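Local coordinates for mating-type switching protein swi5 (Schizosaccharomyces pombe, PDB 3VIQ), which acts with its partner Sfr1 to activate Rad51-mediated strand exchange in recombination repair and is also required for normal mating-type switching, at residues G62-H67 and D77-N82. Numbering follows the deposited sequence.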
loop_
_atom_site.group_PDB
_atom_site.type_symbol
_atom_site.label_atom_id
_atom_site.label_comp_id
_atom_site.label_asym_id
_atom_site.label_seq_id
_atom_site.Cartn_x
_atom_site.Cartn_y
_atom_site.Cartn_z
ATOM N N GLY B 62 -7.049 13.829 15.392
ATOM C CA GLY B 62 -7.467 15.202 15.128
ATOM C C GLY B 62 -8.967 15.440 15.300
ATOM O O GLY B 62 -9.379 16.457 15.857
ATOM N N LYS B 63 -9.809 14.518 14.856
ATOM C CA LYS B 63 -11.259 14.733 15.076
ATOM C C LYS B 63 -11.607 14.656 16.578
ATOM O O LYS B 63 -12.350 15.501 17.088
ATOM C CB LYS B 63 -12.132 13.791 14.239
ATOM C CG LYS B 63 -12.042 14.073 12.736
ATOM C CD LYS B 63 -12.859 15.306 12.317
ATOM C CE LYS B 63 -12.580 15.716 10.865
ATOM N NZ LYS B 63 -13.623 16.664 10.344
ATOM N N VAL B 64 -11.047 13.682 17.299
ATOM C CA VAL B 64 -11.258 13.636 18.741
ATOM C C VAL B 64 -10.793 14.957 19.345
ATOM O O VAL B 64 -11.448 15.489 20.235
ATOM C CB VAL B 64 -10.498 12.496 19.444
ATOM C CG1 VAL B 64 -10.782 12.527 20.968
ATOM C CG2 VAL B 64 -10.848 11.137 18.833
ATOM N N ALA B 65 -9.694 15.505 18.835
ATOM C CA ALA B 65 -9.141 16.743 19.392
ATOM C C ALA B 65 -10.045 17.943 19.106
ATOM O O ALA B 65 -10.079 18.909 19.860
ATOM C CB ALA B 65 -7.699 16.992 18.888
ATOM N N GLU B 66 -10.803 17.868 18.040
ATOM C CA GLU B 66 -11.696 18.954 17.708
ATOM C C GLU B 66 -12.838 19.010 18.735
ATOM O O GLU B 66 -13.096 20.065 19.320
ATOM C CB GLU B 66 -12.206 18.821 16.269
ATOM C CG GLU B 66 -12.998 20.032 15.813
ATOM C CD GLU B 66 -12.227 21.335 16.018
ATOM O OE1 GLU B 66 -11.487 21.713 15.078
ATOM O OE2 GLU B 66 -12.357 21.959 17.115
ATOM N N HIS B 67 -13.451 17.853 18.993
ATOM C CA HIS B 67 -14.497 17.730 20.009
ATOM C C HIS B 67 -14.019 18.144 21.401
ATOM O O HIS B 67 -14.801 18.674 22.166
ATOM C CB HIS B 67 -15.058 16.308 20.091
ATOM C CG HIS B 67 -15.665 15.816 18.816
ATOM N ND1 HIS B 67 -15.629 14.489 18.437
ATOM C CD2 HIS B 67 -16.313 16.476 17.825
ATOM C CE1 HIS B 67 -16.226 14.354 17.267
ATOM N NE2 HIS B 67 -16.651 15.542 16.874
ATOM N N ASP B 77 -0.562 11.071 24.074
ATOM C CA ASP B 77 -0.291 10.108 25.149
ATOM C C ASP B 77 -1.427 9.132 25.382
ATOM O O ASP B 77 -1.197 7.940 25.567
ATOM C CB ASP B 77 0.038 10.807 26.457
ATOM C CG ASP B 77 1.420 11.364 26.461
ATOM O OD1 ASP B 77 2.337 10.719 25.896
ATOM O OD2 ASP B 77 1.598 12.456 27.022
ATOM N N ARG B 78 -2.638 9.660 25.397
ATOM C CA ARG B 78 -3.855 8.870 25.543
ATOM C C ARG B 78 -3.955 7.776 24.476
ATOM O O ARG B 78 -4.459 6.677 24.741
ATOM C CB ARG B 78 -5.056 9.804 25.423
ATOM C CG ARG B 78 -6.404 9.128 25.316
ATOM C CD ARG B 78 -7.511 10.105 25.683
ATOM N NE ARG B 78 -8.756 9.761 25.008
ATOM C CZ ARG B 78 -9.716 10.627 24.703
ATOM N NH1 ARG B 78 -9.604 11.922 25.012
ATOM N NH2 ARG B 78 -10.792 10.187 24.071
ATOM N N PHE B 79 -3.462 8.084 23.282
ATOM C CA PHE B 79 -3.470 7.125 22.178
ATOM C C PHE B 79 -2.196 6.318 21.972
ATOM O O PHE B 79 -2.144 5.512 21.063
ATOM C CB PHE B 79 -3.923 7.823 20.889
ATOM C CG PHE B 79 -5.337 8.307 20.975
ATOM C CD1 PHE B 79 -6.381 7.394 21.038
ATOM C CD2 PHE B 79 -5.632 9.673 21.078
ATOM C CE1 PHE B 79 -7.703 7.830 21.162
ATOM C CE2 PHE B 79 -6.939 10.102 21.217
ATOM C CZ PHE B 79 -7.978 9.171 21.250
ATOM N N GLY B 80 -1.183 6.513 22.821
ATOM C CA GLY B 80 0.010 5.659 22.794
ATOM C C GLY B 80 1.045 6.039 21.756
ATOM O O GLY B 80 1.921 5.240 21.437
ATOM N N VAL B 81 0.976 7.268 21.263
ATOM C CA VAL B 81 1.893 7.748 20.248
ATOM C C VAL B 81 2.615 9.028 20.667
ATOM O O VAL B 81 2.299 9.640 21.679
ATOM C CB VAL B 81 1.186 7.990 18.907
ATOM C CG1 VAL B 81 0.761 6.670 18.306
ATOM C CG2 VAL B 81 -0.023 8.887 19.073
ATOM N N ASN B 82 3.629 9.398 19.896
ATOM C CA ASN B 82 4.246 10.703 20.045
ATOM C C ASN B 82 4.657 11.220 18.662
ATOM O O ASN B 82 4.575 10.498 17.657
ATOM C CB ASN B 82 5.420 10.655 21.052
ATOM C CG ASN B 82 6.568 9.787 20.567
ATOM O OD1 ASN B 82 7.189 10.084 19.553
ATOM N ND2 ASN B 82 6.843 8.708 21.285
#
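Val64 divides its two methyl groups, one to Arg78 and one to Phe79. CG1, set opposite the backbone N (chi1 180°), reaches the guanidinium and lies 3.9 Å from Arg78 NH2. CG2, beside the backbone N, turns to the ring and meets Phe79 CZ at 4.2 Å. Both approaches are oblique, and no hydrogen bond links the segments: a compact branched residue suits this place, touching two neighbours without a polar group to satisfy.

Arg78 runs extended from CG to NE, long enough to carry its guanidinium across to helix 36-67 while its aliphatic part stays close to the aromatic ring. Its CG lies over the centre of one face of the Phe79 ring, 4.2 Å above the plane, and Phe79 CE2 sits under the rim of the guanidinium. The charge stays at the exposed margin, where NH1 makes a weak, long ion pair with Glu68. Phe79, a large apolar ring, is buried against Ile61, and Leu75 packs on Val64.

Gly80 takes a positive phi (83°), readily adopted without a CB, and its N bonds to Asp77 O at 3.1 Å. Val58 of Sfr1 packs on Arg78; Gln54 of Sfr1 lies on Phe79, and its NE2 donates a hydrogen bond to Arg78 O. The one-turn helix 76-79, ended by a Schellman motif, thus folds back across the end of helix 36-67 at the Swi5-Sfr1 interface.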